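Local atomic coordinates of CaaX farnesyltransferase alpha subunit Ram2 (Aspergillus fumigatus, PDB entry 4L9P), a protein that forms the alpha subunit of protein farnesyltransferase, which with its beta subunit attaches farnesyl groups to CAAX proteins, and probably also serves CAAX geranylgeranylation. Residues 58-63 / 85-90; 75-80 / 91-96; 205-210 / 238-243; 264-269 / 274-279. The protein carries 1 engineered substitution. One frame throughout, in Å; residues are numbered along the deposited sequence.

Contact 1 of 4, residues 58-63 / 85-90. With EDO (1,2-ethanediol), chain F; EDO (1,2-ethanediol), chain G.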
# COMPACT_ATOMS: atom_id res chain seq x y z
N SER A 58 0.99 0.91 -32.66
CA SER A 58 0.07 0.35 -33.65
C SER A 58 0.64 -0.96 -34.27
O SER A 58 -0.09 -1.92 -34.51
CB SER A 58 -0.26 1.41 -34.71
OG SER A 58 -0.86 2.56 -34.09
N TYR A 59 1.96 -1.01 -34.47
CA TYR A 59 2.59 -2.27 -34.89
C TYR A 59 2.55 -3.31 -33.76
O TYR A 59 2.38 -4.50 -34.00
CB TYR A 59 4.05 -2.04 -35.40
CG TYR A 59 4.04 -1.61 -36.85
CD1 TYR A 59 3.88 -0.28 -37.20
CD2 TYR A 59 4.03 -2.56 -37.84
CE1 TYR A 59 3.81 0.11 -38.57
CE2 TYR A 59 3.93 -2.17 -39.17
CZ TYR A 59 3.84 -0.86 -39.50
OH TYR A 59 3.77 -0.45 -40.83
N LEU A 60 2.69 -2.86 -32.49
CA LEU A 60 2.62 -3.82 -31.40
C LEU A 60 1.22 -4.47 -31.32
O LEU A 60 1.09 -5.70 -31.10
CB LEU A 60 2.96 -3.10 -30.06
CG LEU A 60 3.05 -4.14 -28.92
CD1 LEU A 60 4.26 -5.05 -29.07
CD2 LEU A 60 3.05 -3.46 -27.52
N ARG A 61 0.19 -3.67 -31.51
CA ARG A 61 -1.16 -4.25 -31.52
C ARG A 61 -1.26 -5.35 -32.58
O ARG A 61 -1.82 -6.41 -32.33
CB ARG A 61 -2.24 -3.18 -31.79
CG ARG A 61 -2.62 -2.42 -30.54
CD ARG A 61 -3.87 -1.53 -30.78
NE ARG A 61 -3.41 -0.35 -31.46
CZ ARG A 61 -2.98 0.78 -30.90
NH1 ARG A 61 -3.05 1.01 -29.58
NH2 ARG A 61 -2.54 1.71 -31.71
N ALA A 62 -0.69 -5.11 -33.76
CA ALA A 62 -0.77 -6.09 -34.83
C ALA A 62 0.00 -7.36 -34.51
O ALA A 62 -0.49 -8.47 -34.76
CB ALA A 62 -0.25 -5.46 -36.16
N VAL A 63 1.24 -7.24 -34.04
CA VAL A 63 2.00 -8.45 -33.74
C VAL A 63 1.36 -9.25 -32.61
O VAL A 63 1.35 -10.49 -32.67
CB VAL A 63 3.53 -8.23 -33.54
CG1 VAL A 63 4.16 -7.83 -34.87
CG2 VAL A 63 3.85 -7.19 -32.47
N PRO A 85 8.92 2.66 -20.33
CA PRO A 85 9.24 1.41 -19.63
C PRO A 85 8.12 1.03 -18.65
O PRO A 85 8.19 -0.06 -18.09
CB PRO A 85 10.52 1.76 -18.84
CG PRO A 85 10.43 3.20 -18.62
CD PRO A 85 9.80 3.77 -19.90
N ALA A 86 7.11 1.85 -18.48
CA ALA A 86 5.96 1.48 -17.64
C ALA A 86 4.79 0.90 -18.45
O ALA A 86 3.64 0.85 -17.99
CB ALA A 86 5.50 2.70 -16.81
N HIS A 87 5.06 0.41 -19.66
CA HIS A 87 4.01 -0.23 -20.47
C HIS A 87 4.00 -1.70 -20.08
O HIS A 87 4.80 -2.48 -20.59
CB HIS A 87 4.41 -0.02 -21.93
CG HIS A 87 3.36 -0.38 -22.94
ND1 HIS A 87 2.88 -1.67 -23.11
CD2 HIS A 87 2.78 0.38 -23.91
CE1 HIS A 87 2.00 -1.67 -24.10
NE2 HIS A 87 1.90 -0.43 -24.59
N TYR A 88 3.12 -2.10 -19.15
CA TYR A 88 3.24 -3.46 -18.59
C TYR A 88 2.99 -4.52 -19.67
O TYR A 88 3.58 -5.62 -19.61
CB TYR A 88 2.27 -3.65 -17.37
CG TYR A 88 0.81 -3.42 -17.70
CD1 TYR A 88 0.02 -4.47 -18.19
CD2 TYR A 88 0.26 -2.14 -17.62
CE1 TYR A 88 -1.29 -4.30 -18.52
CE2 TYR A 88 -1.07 -1.93 -17.97
CZ TYR A 88 -1.84 -3.03 -18.45
OH TYR A 88 -3.14 -2.79 -18.85
N THR A 89 2.08 -4.24 -20.61
CA THR A 89 1.77 -5.26 -21.63
C THR A 89 3.03 -5.62 -22.47
O THR A 89 3.29 -6.79 -22.73
CB THR A 89 0.71 -4.73 -22.58
OG1 THR A 89 -0.48 -4.43 -21.84
CG2 THR A 89 0.35 -5.77 -23.67
N VAL A 90 3.82 -4.62 -22.84
CA VAL A 90 4.93 -4.93 -23.77
C VAL A 90 5.99 -5.79 -23.08
O VAL A 90 6.62 -6.63 -23.71
CB VAL A 90 5.53 -3.64 -24.34
CG1 VAL A 90 6.40 -2.91 -23.37
CG2 VAL A 90 6.41 -3.98 -25.58
C1 EDO F . -0.24 -1.76 -27.47
O1 EDO F . -0.12 -2.44 -26.19
C2 EDO F . -0.89 -0.39 -27.19
O2 EDO F . 0.06 0.48 -26.57
C1 EDO G . -1.11 4.35 -28.14
O1 EDO G . -1.42 3.19 -28.91
C2 EDO G . -1.55 4.16 -26.71
O2 EDO G . -1.00 2.97 -26.12
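Leu60 reaches from helix 51-65 to His87 and Val90, where helix 88-100 begins. Its side chain also lies against Ile80 on helix 71-83 and Tyr93, further along helix 88-100. From CB, CG stands opposite the backbone N (chi1 -174°), which sends the two methyls out across the gap between the helices. CD2 does the work at this contact: it lies 3.9 Å from Val90 CG2 and 4.0 Å from His87 CE1, approaching the imidazole obliquely.

That imidazole is held through both nitrogens. His87 is the N-cap residue, and its ND1 accepts from Val90 N at 3.1 Å, with the donor 21° out of the ring plane. NE2 meets O2 of an ethanediol at 2.9 Å, a nearly straight bond in which either atom could be the donor. O1 of the same ethanediol is 3.6 Å from Leu60 CD2. A second ethanediol takes Arg61 NH1 on its O1 at 2.8 Å. Both are probably from the crystallisation liquor, and they line the polar margin of an otherwise apolar joint.

Helix 71-83 closes the apolar side, with Thr77 and Ile81 against Val90. Beyond His87, Tyr88 and Thr89 bond to Met197 of the beta subunit, so the start of helix 88-100 sits at the subunit interface, in touch with helices 51-65 and 71-83 and with that partner chain.

Contact 2 of 4, residues 75-80 / 91-96; sequences RLTGDI and WIYRAK
This is a buried packing of two antiparallel helices that follow each other in the chain, 71-83 and 88-100, with Thr77 set against Tyr93 and Arg94. The axes of the two short segments run at 153° to each other and come within 9.5 Å. The backbones are nearest at Thr77 and Arg94, whose CA atoms are 6.0 Å apart.

The two branches of Thr77 divide the work. OG1 sits between the backbone N and the carbonyl carbon (chi1 68°), a rotation that serves two partners: it bonds to Leu74 O in its own helix, and it accepts from Arg94 NH1 at 2.9 Å. The second bond is bent, and the oxygen lies 19° out of the guanidinium plane. The methyl goes the other way, with Thr77 CG2 3.6 Å from Tyr93 CD2, and the two side chains cross at about a right angle.

Arg94 is extended from CG to NE, and its CB, CG and CD run past the threonine hydroxyl before NH1 turns to it. NH1 also comes to 3.4 Å from Gly78 N, but both are donors and no bond forms. NH2 is salt-bridged to Glu108 OE1, and the guanidinium makes a cation-pi contact with Trp111, while Tyr93 OH bonds to Glu68 O.

Such a helical hairpin is the unit of the prenyltransferase alpha subunit repeat, akin to the tetratricopeptide repeat, stacked in series to build the subunit's crescent.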
# COMPACT_ATOMS: atom_id res chain seq x y z
N ARG A 75 12.62 -6.78 -31.18
CA ARG A 75 13.19 -5.43 -31.35
C ARG A 75 12.13 -4.34 -31.13
O ARG A 75 12.37 -3.34 -30.43
CB ARG A 75 13.77 -5.27 -32.76
CG ARG A 75 15.04 -6.06 -33.00
CD ARG A 75 15.77 -5.58 -34.30
NE ARG A 75 14.89 -5.42 -35.47
CZ ARG A 75 14.57 -6.38 -36.34
NH1 ARG A 75 15.08 -7.61 -36.22
NH2 ARG A 75 13.74 -6.10 -37.35
N LEU A 76 10.91 -4.61 -31.57
CA LEU A 76 9.81 -3.66 -31.38
C LEU A 76 9.53 -3.47 -29.87
O LEU A 76 9.31 -2.35 -29.38
CB LEU A 76 8.55 -4.21 -32.05
CG LEU A 76 7.27 -3.39 -31.82
CD1 LEU A 76 7.39 -1.91 -32.23
CD2 LEU A 76 6.07 -4.03 -32.50
N THR A 77 9.49 -4.57 -29.14
CA THR A 77 9.28 -4.42 -27.68
C THR A 77 10.39 -3.61 -27.02
O THR A 77 10.10 -2.82 -26.12
CB THR A 77 9.14 -5.77 -26.96
OG1 THR A 77 10.38 -6.53 -26.94
CG2 THR A 77 7.95 -6.60 -27.47
N GLY A 78 11.63 -3.75 -27.45
CA GLY A 78 12.71 -2.98 -26.87
C GLY A 78 12.56 -1.49 -27.21
O GLY A 78 12.85 -0.62 -26.36
N ASP A 79 12.08 -1.22 -28.44
CA ASP A 79 11.88 0.17 -28.85
C ASP A 79 10.77 0.83 -27.98
O ASP A 79 10.91 1.96 -27.46
CB ASP A 79 11.49 0.20 -30.34
CG ASP A 79 11.48 1.59 -30.92
OD1 ASP A 79 12.13 2.49 -30.35
OD2 ASP A 79 10.85 1.76 -31.95
N ILE A 80 9.67 0.12 -27.80
CA ILE A 80 8.58 0.67 -27.00
C ILE A 80 9.02 0.85 -25.55
O ILE A 80 8.70 1.85 -24.94
CB ILE A 80 7.32 -0.21 -27.07
CG1 ILE A 80 6.74 -0.07 -28.51
CG2 ILE A 80 6.27 0.27 -26.02
CD1 ILE A 80 5.65 -1.01 -28.84
N TRP A 91 6.17 -5.64 -21.75
CA TRP A 91 7.14 -6.50 -21.06
C TRP A 91 6.67 -7.96 -21.03
O TRP A 91 7.47 -8.89 -21.19
CB TRP A 91 7.27 -6.03 -19.59
CG TRP A 91 8.07 -4.82 -19.41
CD1 TRP A 91 7.62 -3.49 -19.27
CD2 TRP A 91 9.49 -4.76 -19.36
NE1 TRP A 91 8.71 -2.64 -19.12
CE2 TRP A 91 9.86 -3.40 -19.18
CE3 TRP A 91 10.49 -5.72 -19.49
CZ2 TRP A 91 11.18 -3.02 -19.04
CZ3 TRP A 91 11.82 -5.32 -19.36
CH2 TRP A 91 12.16 -3.99 -19.13
N ILE A 92 5.38 -8.16 -20.76
CA ILE A 92 4.90 -9.53 -20.74
C ILE A 92 5.01 -10.19 -22.13
O ILE A 92 5.43 -11.36 -22.24
CB ILE A 92 3.43 -9.56 -20.26
CG1 ILE A 92 3.43 -9.09 -18.79
CG2 ILE A 92 2.78 -10.95 -20.44
CD1 ILE A 92 2.17 -8.61 -18.38
N TYR A 93 4.70 -9.43 -23.19
CA TYR A 93 4.84 -9.96 -24.54
C TYR A 93 6.34 -10.22 -24.85
O TYR A 93 6.68 -11.25 -25.43
CB TYR A 93 4.22 -8.96 -25.50
CG TYR A 93 4.29 -9.35 -26.94
CD1 TYR A 93 3.85 -10.55 -27.36
CD2 TYR A 93 4.84 -8.45 -27.87
CE1 TYR A 93 3.93 -10.90 -28.78
CE2 TYR A 93 4.92 -8.74 -29.21
CZ TYR A 93 4.47 -9.97 -29.67
OH TYR A 93 4.60 -10.20 -31.04
N ARG A 94 7.23 -9.33 -24.44
CA ARG A 94 8.67 -9.55 -24.62
C ARG A 94 9.09 -10.87 -24.00
O ARG A 94 9.82 -11.63 -24.64
CB ARG A 94 9.48 -8.36 -24.04
CG ARG A 94 10.97 -8.55 -24.17
CD ARG A 94 11.74 -7.30 -23.67
NE ARG A 94 13.17 -7.48 -23.90
CZ ARG A 94 13.81 -7.05 -24.98
NH1 ARG A 94 13.11 -6.45 -25.94
NH2 ARG A 94 15.12 -7.25 -25.09
N ALA A 95 8.67 -11.15 -22.75
CA ALA A 95 9.11 -12.38 -22.16
C ALA A 95 8.59 -13.60 -22.93
O ALA A 95 9.32 -14.59 -23.07
CB ALA A 95 8.63 -12.47 -20.68
N LYS A 96 7.35 -13.53 -23.41
CA LYS A 96 6.84 -14.64 -24.26
C LYS A 96 7.75 -14.87 -25.45
O LYS A 96 8.10 -16.03 -25.73
CB LYS A 96 5.45 -14.31 -24.77
CG LYS A 96 4.37 -14.36 -23.72
CD LYS A 96 3.03 -14.05 -24.45
CE LYS A 96 1.83 -14.17 -23.53
NZ LYS A 96 0.60 -13.96 -24.36

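Contact 3 of 4, residues 205-210 / 238-243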
# COMPACT_ATOMS: atom_id res chain seq x y z
N MET A 205 14.57 -12.19 7.27
CA MET A 205 14.34 -13.31 6.37
C MET A 205 15.53 -14.28 6.37
O MET A 205 15.35 -15.52 6.46
CB MET A 205 14.15 -12.79 4.99
CG MET A 205 13.77 -13.90 4.01
SD MET A 205 14.99 -14.08 2.74
CE MET A 205 16.03 -12.75 2.81
N LEU A 206 16.75 -13.74 6.30
CA LEU A 206 17.93 -14.63 6.20
C LEU A 206 18.02 -15.45 7.46
O LEU A 206 18.40 -16.63 7.39
CB LEU A 206 19.20 -13.78 6.09
CG LEU A 206 19.34 -12.98 4.79
CD1 LEU A 206 20.60 -12.11 4.85
CD2 LEU A 206 19.35 -13.88 3.54
N ARG A 207 17.76 -14.86 8.62
CA ARG A 207 18.02 -15.55 9.89
C ARG A 207 16.85 -16.36 10.42
O ARG A 207 17.06 -17.44 11.02
CB ARG A 207 18.48 -14.56 10.95
CG ARG A 207 19.85 -13.89 10.62
CD ARG A 207 20.94 -14.90 10.74
NE ARG A 207 22.25 -14.29 10.89
CZ ARG A 207 23.30 -14.65 10.14
NH1 ARG A 207 23.13 -15.51 9.12
NH2 ARG A 207 24.49 -14.09 10.38
N PHE A 208 15.63 -15.86 10.21
CA PHE A 208 14.45 -16.37 10.90
C PHE A 208 13.35 -16.67 9.95
O PHE A 208 12.33 -17.21 10.38
CB PHE A 208 14.01 -15.40 12.03
CG PHE A 208 15.05 -15.27 13.08
CD1 PHE A 208 15.28 -16.34 13.92
CD2 PHE A 208 15.88 -14.15 13.14
CE1 PHE A 208 16.28 -16.28 14.86
CE2 PHE A 208 16.86 -14.06 14.11
CZ PHE A 208 17.07 -15.16 14.96
N GLY A 209 13.50 -16.36 8.66
CA GLY A 209 12.40 -16.64 7.74
C GLY A 209 12.20 -18.11 7.43
O GLY A 209 13.15 -18.88 7.44
N PRO A 210 10.96 -18.53 7.15
CA PRO A 210 10.74 -19.97 6.88
C PRO A 210 11.43 -20.41 5.59
O PRO A 210 11.45 -19.69 4.60
CB PRO A 210 9.21 -20.09 6.74
CG PRO A 210 8.65 -18.72 7.04
CD PRO A 210 9.74 -17.73 7.25
N GLU A 238 19.48 -21.72 19.80
CA GLU A 238 19.59 -20.73 20.88
C GLU A 238 20.82 -19.85 20.71
O GLU A 238 20.79 -18.69 21.05
CB GLU A 238 19.58 -21.42 22.28
CG GLU A 238 18.38 -22.35 22.47
CD GLU A 238 17.05 -21.63 22.62
OE1 GLU A 238 17.01 -20.38 22.69
OE2 GLU A 238 16.02 -22.33 22.71
N ASP A 239 21.92 -20.40 20.18
CA ASP A 239 23.15 -19.62 20.04
C ASP A 239 23.02 -18.58 18.95
O ASP A 239 23.56 -17.47 19.07
CB ASP A 239 24.36 -20.49 19.72
CG ASP A 239 24.70 -21.44 20.82
OD1 ASP A 239 24.60 -21.09 22.03
OD2 ASP A 239 25.08 -22.55 20.46
N LEU A 240 22.31 -18.93 17.88
CA LEU A 240 21.97 -17.96 16.83
C LEU A 240 21.09 -16.84 17.41
O LEU A 240 21.31 -15.65 17.15
CB LEU A 240 21.18 -18.65 15.73
CG LEU A 240 20.73 -17.69 14.61
CD1 LEU A 240 21.97 -17.00 14.00
CD2 LEU A 240 20.01 -18.50 13.50
N VAL A 241 20.07 -17.22 18.18
CA VAL A 241 19.25 -16.20 18.80
C VAL A 241 20.12 -15.27 19.66
O VAL A 241 20.02 -14.01 19.53
CB VAL A 241 18.09 -16.82 19.59
CG1 VAL A 241 17.39 -15.76 20.44
CG2 VAL A 241 17.09 -17.50 18.62
N ASP A 242 20.98 -15.84 20.53
CA ASP A 242 21.83 -14.97 21.34
C ASP A 242 22.71 -14.03 20.50
O ASP A 242 22.86 -12.85 20.81
CB ASP A 242 22.81 -15.80 22.20
CG ASP A 242 22.12 -16.61 23.28
OD1 ASP A 242 20.93 -16.35 23.58
OD2 ASP A 242 22.83 -17.51 23.84
N SER A 243 23.31 -14.56 19.42
CA SER A 243 24.15 -13.79 18.54
C SER A 243 23.37 -12.63 17.88
O SER A 243 23.84 -11.49 17.79
CB SER A 243 24.71 -14.73 17.44
OG SER A 243 25.45 -14.02 16.46
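Arg207 NE is tied by a salt bridge to Glu244, one turn beyond Leu240 on helix 238-254, and with the arginine so tethered, its aliphatic part lies against Leu240. The arginine chain folds at its second torsion (chi2 -70°), and CD comes to 4.0 Å from Leu240 CD1. The other methyl, Leu240 CD2, reaches the same residue's backbone, 4.0 Å from Arg207 O. No hydrogen bond joins the two segments themselves.

Next to this pair, Phe208 brings the far end of its ring to two apolar residues. Phe208 CE1 is 4.0 Å from Val241 CG2, the valine crossing the phenylalanine at about a right angle. CZ of Phe208 is a looser 4.5 Å from Leu240 CG. Both approach the ring obliquely.

The helix that carries Arg207 and Phe208 is finishing here. Gly209 is the first residue to leave helical geometry, although its N still bonds to Met205 O at 3.0 Å.

So the last turn of helix 197-208 meets the first turns of helix 238-254, the two being joined along the chain by a long connection without helix. Tyr264 and Val268 of helix 259-272 back the Phe208 ring, and Ala272 of the same helix touches Val241.

Contact 4 of 4, residues 264-269 / 274-279; sequences YARGVL and RPLSEW
Leu269 meets Arg274 through both backbone and side chain. Arg274 N donates to Leu269 O at 3.0 Å, 160° at the hydrogen and 22° out of the carbonyl plane, which ties the returning chain to the helix it has just left. The leucine methyls then spread over the turn. Leu269 CD2 packs on Arg274 CB at 3.7 Å, while CD1 reaches Leu276 CD2 at 4.1 Å. Further along, Leu276 CD1 lies 3.7 Å from Arg266 NH1, meeting the guanidinium obliquely. One turn earlier in the helix than Leu269, Ala265 CB comes to 3.2 Å from Trp279 CH2, tight for two carbons.

Outside this shell, polar groups hold the pieces in place. Arg274 runs extended from CG to NE, and its NH1 makes a salt bridge to Glu278 OE1 at 3.2 Å, the oxygen using its syn lone pair; Glu238 and Asp242 of helix 238-254 pair with the same guanidinium, so three acidic residues gather round it. Arg266 NH1 is salt-bridged to Asp312. The short 3-10 turn 276-278 is closed by Glu278 N to Pro275 O and Trp279 N to Leu276 O.

The loop therefore folds back over the helix it leaves, 259-272, and is held from beyond by helix 304-317: Trp309 stacks on Trp279, and Glu317 takes the backbone N atoms of Leu276 and Ser277. Helix 238-254 flanks it through Arg274.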
# COMPACT_ATOMS: atom_id res chain seq x y z
N TYR A 264 13.41 -5.32 15.22
CA TYR A 264 14.04 -6.60 14.84
C TYR A 264 14.19 -7.47 16.10
O TYR A 264 13.83 -8.66 16.10
CB TYR A 264 15.39 -6.30 14.19
CG TYR A 264 16.12 -7.52 13.76
CD1 TYR A 264 15.76 -8.16 12.55
CD2 TYR A 264 17.16 -8.06 14.52
CE1 TYR A 264 16.42 -9.30 12.15
CE2 TYR A 264 17.85 -9.23 14.13
CZ TYR A 264 17.46 -9.84 12.94
OH TYR A 264 18.09 -11.00 12.51
N ALA A 265 14.66 -6.89 17.20
CA ALA A 265 14.83 -7.68 18.43
C ALA A 265 13.52 -8.22 18.97
O ALA A 265 13.45 -9.36 19.42
CB ALA A 265 15.54 -6.85 19.53
N ARG A 266 12.46 -7.41 18.91
CA ARG A 266 11.14 -7.95 19.27
C ARG A 266 10.81 -9.16 18.39
O ARG A 266 10.28 -10.15 18.88
CB ARG A 266 10.05 -6.90 19.14
CG ARG A 266 10.15 -5.82 20.18
CD ARG A 266 9.19 -4.72 19.93
NE ARG A 266 9.08 -3.71 21.00
CZ ARG A 266 8.19 -3.75 22.01
NH1 ARG A 266 7.36 -4.76 22.16
NH2 ARG A 266 8.17 -2.74 22.88
N GLY A 267 11.08 -9.06 17.10
CA GLY A 267 10.80 -10.18 16.23
C GLY A 267 11.65 -11.39 16.56
O GLY A 267 11.17 -12.54 16.52
N VAL A 268 12.92 -11.18 16.90
CA VAL A 268 13.76 -12.32 17.29
C VAL A 268 13.26 -12.99 18.55
O VAL A 268 13.18 -14.23 18.61
CB VAL A 268 15.20 -11.87 17.51
CG1 VAL A 268 16.07 -13.04 18.06
CG2 VAL A 268 15.79 -11.31 16.18
N LEU A 269 12.88 -12.18 19.55
CA LEU A 269 12.37 -12.77 20.82
C LEU A 269 11.07 -13.53 20.56
O LEU A 269 10.88 -14.62 21.09
CB LEU A 269 12.22 -11.72 21.91
CG LEU A 269 13.57 -11.12 22.35
CD1 LEU A 269 13.36 -9.82 23.17
CD2 LEU A 269 14.34 -12.11 23.20
N ARG A 274 11.00 -16.27 23.56
CA ARG A 274 11.62 -15.66 24.71
C ARG A 274 10.90 -14.36 25.09
O ARG A 274 10.36 -13.64 24.23
CB ARG A 274 13.07 -15.35 24.44
CG ARG A 274 13.94 -16.56 24.27
CD ARG A 274 15.38 -16.05 24.13
NE ARG A 274 16.30 -17.09 23.72
CZ ARG A 274 17.62 -16.90 23.63
NH1 ARG A 274 18.17 -15.74 23.97
NH2 ARG A 274 18.38 -17.88 23.20
N PRO A 275 10.92 -14.02 26.38
CA PRO A 275 10.17 -12.85 26.82
C PRO A 275 10.91 -11.52 26.62
O PRO A 275 12.12 -11.51 26.64
CB PRO A 275 9.98 -13.10 28.31
CG PRO A 275 11.23 -13.86 28.69
CD PRO A 275 11.52 -14.77 27.51
N LEU A 276 10.18 -10.41 26.46
CA LEU A 276 10.79 -9.08 26.41
C LEU A 276 11.66 -8.80 27.65
O LEU A 276 12.61 -8.04 27.59
CB LEU A 276 9.71 -8.02 26.27
CG LEU A 276 8.91 -8.13 24.97
CD1 LEU A 276 7.77 -7.11 24.99
CD2 LEU A 276 9.76 -7.95 23.68
N SER A 277 11.35 -9.43 28.77
CA SER A 277 12.11 -9.17 29.99
C SER A 277 13.60 -9.56 29.88
O SER A 277 14.43 -9.12 30.70
CB SER A 277 11.44 -9.84 31.21
OG SER A 277 11.32 -11.22 30.98
N GLU A 278 13.98 -10.38 28.88
CA GLU A 278 15.40 -10.60 28.65
C GLU A 278 16.17 -9.32 28.45
O GLU A 278 17.38 -9.31 28.65
CB GLU A 278 15.65 -11.45 27.40
CG GLU A 278 15.29 -12.86 27.59
CD GLU A 278 16.12 -13.82 26.75
OE1 GLU A 278 17.01 -13.43 25.89
OE2 GLU A 278 15.83 -15.01 26.95
N TRP A 279 15.50 -8.27 27.97
CA TRP A 279 16.16 -7.00 27.75
C TRP A 279 15.78 -5.91 28.76
O TRP A 279 15.97 -4.73 28.49
CB TRP A 279 15.87 -6.47 26.34
CG TRP A 279 16.74 -7.09 25.29
CD1 TRP A 279 17.49 -8.26 25.33
CD2 TRP A 279 16.99 -6.49 24.04
NE1 TRP A 279 18.18 -8.41 24.13
CE2 TRP A 279 17.88 -7.34 23.33
CE3 TRP A 279 16.55 -5.31 23.44
CZ2 TRP A 279 18.33 -7.03 22.03
CZ3 TRP A 279 16.98 -4.99 22.18
CH2 TRP A 279 17.90 -5.83 21.48

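Contacts 1 and 2 are one neighbourhood, about 7 Å between centres, sharing helix 88-100 and both buried; a probable hydrogen bond from Trp91 NE1 to Pro85 O joins them. Contacts 3 and 4 lie on the opposite side of the chain's centre, their centres about 12 Å apart, and are only partly buried. Their chemistry differs too. Contact 1 is apolar with a polar margin facing the beta subunit, and contact 2 puts a single arginine-threonine bond inside a helix pair. In contact 3 the touching atoms are mostly carbon, and contact 4 adds a backbone bond across it and a salt bridge within its loop. Arg274 links the last two through the acidic residues of helix 238-254.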